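Local coordinates for protein beta-carbonic anhydrase (Methanothermobacter thermautotrophicus, PDB 1G5C) that probably catalyses the reversible hydration of carbon dioxide to bicarbonate at a zinc ion, as a beta-class carbonic anhydrase, at residues I82-H87 and K137-S142. Numbering follows the deposited sequence.
Sequences IIIVGH and KRLKSS. With ZN (zinc ion), chain G.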
loop_
_atom_site.group_PDB
_atom_site.type_symbol
_atom_site.label_atom_id
_atom_site.label_comp_id
_atom_site.label_asym_id
_atom_site.label_seq_id
_atom_site.Cartn_x
_atom_site.Cartn_y
_atom_site.Cartn_z
ATOM N N ILE A 82 -1.427 -0.657 -14.735
ATOM C CA ILE A 82 -1.680 0.026 -13.472
ATOM C C ILE A 82 -2.978 0.812 -13.600
ATOM O O ILE A 82 -3.211 1.465 -14.627
ATOM C CB ILE A 82 -0.548 1.034 -13.142
ATOM C CG1 ILE A 82 0.790 0.306 -13.032
ATOM C CG2 ILE A 82 -0.880 1.778 -11.843
ATOM C CD1 ILE A 82 1.979 1.240 -12.885
ATOM N N ILE A 83 -3.812 0.755 -12.566
ATOM C CA ILE A 83 -5.081 1.478 -12.559
ATOM C C ILE A 83 -5.203 2.306 -11.290
ATOM O O ILE A 83 -5.230 1.759 -10.172
ATOM C CB ILE A 83 -6.319 0.520 -12.597
ATOM C CG1 ILE A 83 -6.256 -0.398 -13.811
ATOM C CG2 ILE A 83 -7.606 1.341 -12.659
ATOM C CD1 ILE A 83 -7.374 -1.472 -13.843
ATOM N N ILE A 84 -5.249 3.624 -11.442
ATOM C CA ILE A 84 -5.431 4.467 -10.276
ATOM C C ILE A 84 -6.942 4.567 -10.147
ATOM O O ILE A 84 -7.638 4.772 -11.160
ATOM C CB ILE A 84 -4.849 5.884 -10.480
ATOM C CG1 ILE A 84 -3.326 5.804 -10.669
ATOM C CG2 ILE A 84 -5.230 6.773 -9.282
ATOM C CD1 ILE A 84 -2.650 7.150 -11.040
ATOM N N VAL A 85 -7.460 4.375 -8.932
ATOM C CA VAL A 85 -8.895 4.484 -8.700
ATOM C C VAL A 85 -9.187 5.502 -7.591
ATOM O O VAL A 85 -8.928 5.259 -6.396
ATOM C CB VAL A 85 -9.534 3.119 -8.305
ATOM C CG1 VAL A 85 -11.052 3.283 -8.135
ATOM C CG2 VAL A 85 -9.243 2.070 -9.369
ATOM N N GLY A 86 -9.675 6.675 -7.990
ATOM C CA GLY A 86 -10.043 7.659 -6.991
ATOM C C GLY A 86 -11.489 7.368 -6.640
ATOM O O GLY A 86 -12.087 6.447 -7.207
ATOM N N HIS A 87 -12.076 8.129 -5.722
ATOM C CA HIS A 87 -13.468 7.877 -5.378
ATOM C C HIS A 87 -14.149 9.170 -4.978
ATOM O O HIS A 87 -13.497 10.112 -4.545
ATOM C CB HIS A 87 -13.569 6.872 -4.219
ATOM C CG HIS A 87 -13.018 7.393 -2.931
ATOM N ND1 HIS A 87 -13.804 8.037 -1.993
ATOM C CD2 HIS A 87 -11.759 7.414 -2.444
ATOM C CE1 HIS A 87 -13.044 8.433 -0.992
ATOM N NE2 HIS A 87 -11.797 8.070 -1.230
ATOM N N LYS A 137 -0.557 11.184 -15.111
ATOM C CA LYS A 137 0.541 11.912 -15.727
ATOM C C LYS A 137 1.872 11.658 -15.022
ATOM O O LYS A 137 2.898 11.476 -15.677
ATOM C CB LYS A 137 0.217 13.407 -15.770
ATOM C CG LYS A 137 -0.227 13.854 -17.173
ATOM C CD LYS A 137 -1.078 15.133 -17.201
ATOM C CE LYS A 137 -0.948 15.951 -15.928
ATOM N NZ LYS A 137 -1.555 17.300 -16.080
ATOM N N ARG A 138 1.863 11.634 -13.693
ATOM C CA ARG A 138 3.086 11.383 -12.945
ATOM C C ARG A 138 3.671 10.011 -13.222
ATOM O O ARG A 138 4.876 9.872 -13.405
ATOM C CB ARG A 138 2.846 11.517 -11.450
ATOM C CG ARG A 138 3.041 12.922 -10.942
ATOM C CD ARG A 138 2.803 13.010 -9.464
ATOM N NE ARG A 138 2.061 14.227 -9.173
ATOM C CZ ARG A 138 1.897 14.747 -7.961
ATOM N NH1 ARG A 138 2.432 14.158 -6.895
ATOM N NH2 ARG A 138 1.190 15.860 -7.816
ATOM N N LEU A 139 2.820 8.993 -13.249
ATOM C CA LEU A 139 3.300 7.643 -13.503
ATOM C C LEU A 139 3.854 7.540 -14.919
ATOM O O LEU A 139 4.933 6.997 -15.140
ATOM C CB LEU A 139 2.171 6.626 -13.304
ATOM C CG LEU A 139 1.813 6.302 -11.846
ATOM C CD1 LEU A 139 0.583 5.425 -11.801
ATOM C CD2 LEU A 139 2.994 5.597 -11.181
ATOM N N LYS A 140 3.114 8.070 -15.880
ATOM C CA LYS A 140 3.550 8.017 -17.265
ATOM C C LYS A 140 4.817 8.824 -17.536
ATOM O O LYS A 140 5.596 8.464 -18.410
ATOM C CB LYS A 140 2.414 8.474 -18.183
ATOM C CG LYS A 140 1.419 7.366 -18.466
ATOM C CD LYS A 140 0.407 7.810 -19.495
ATOM C CE LYS A 140 -0.075 6.623 -20.315
ATOM N NZ LYS A 140 1.064 5.900 -21.001
ATOM N N SER A 141 5.028 9.886 -16.767
ATOM C CA SER A 141 6.202 10.755 -16.910
ATOM C C SER A 141 7.444 10.227 -16.188
ATOM O O SER A 141 8.564 10.668 -16.455
ATOM C CB SER A 141 5.897 12.138 -16.337
ATOM O OG SER A 141 4.721 12.685 -16.904
ATOM N N SER A 142 7.244 9.298 -15.262
ATOM C CA SER A 142 8.355 8.780 -14.486
ATOM C C SER A 142 9.304 7.860 -15.229
ATOM O O SER A 142 8.881 6.917 -15.895
ATOM C CB SER A 142 7.845 8.056 -13.232
ATOM O OG SER A 142 8.916 7.390 -12.573
HETATM ZN ZN ZN G . -10.275 9.049 -0.198
HETATM O O HOH W 1 -11.365 9.300 1.495
#
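Leu-139, in the last turn of helix 128-141, rests one methyl group against two isoleucines of the central strand 81-87. Its CD1 lies 3.7 Å from CD1 of Ile-84, the two side chains meeting end to end, and 3.9 Å from CG2 of Ile-82, whose side chain runs at a slant to the leucine. Ile-82 and Ile-84 are two apart on the strand, so both face the helix. In Ile-82 the branch that touches is CG2, set opposite the backbone N by a chi1 of -60°; in Ile-84 it is the extended CG1-CD1 arm (chi2 174°). All three residues are buried. Ile-30 of the neighbouring parallel strand 27-32, Val-151 of strand 150-156 and Ile-67 of helix 64-77 also touch Leu-139, making this helix-on-sheet packing in the core of the alpha/beta fold.

Around the rest of the helix end the contact gives way to polar, solvent-facing residues: Lys-137, whose CB points away from the strand, and Arg-138 and Ser-141 are exposed; Arg-138 forms a salt bridge with Glu-134 and Lys-140 one with Asp-169. Here the carbonyl O of Lys-137 takes two bonds, from Ser-141 N at 2.9 Å and from Ser-141 OG at a short 2.5 Å, 37° out of the carbonyl plane; the two arrive from opposite faces.

At the far end of the strand, His-87 binds zinc through NE2 at 2.1 Å. Cys-32 and Cys-90 are the other protein ligands, and a water 2.0 Å from the metal lies in the plane of the imidazole at its edge. With only apolar contacts between the segments, shape and buried surface, not directional bonds, hold the helix here, apart from the metal chemistry at the strand's other end.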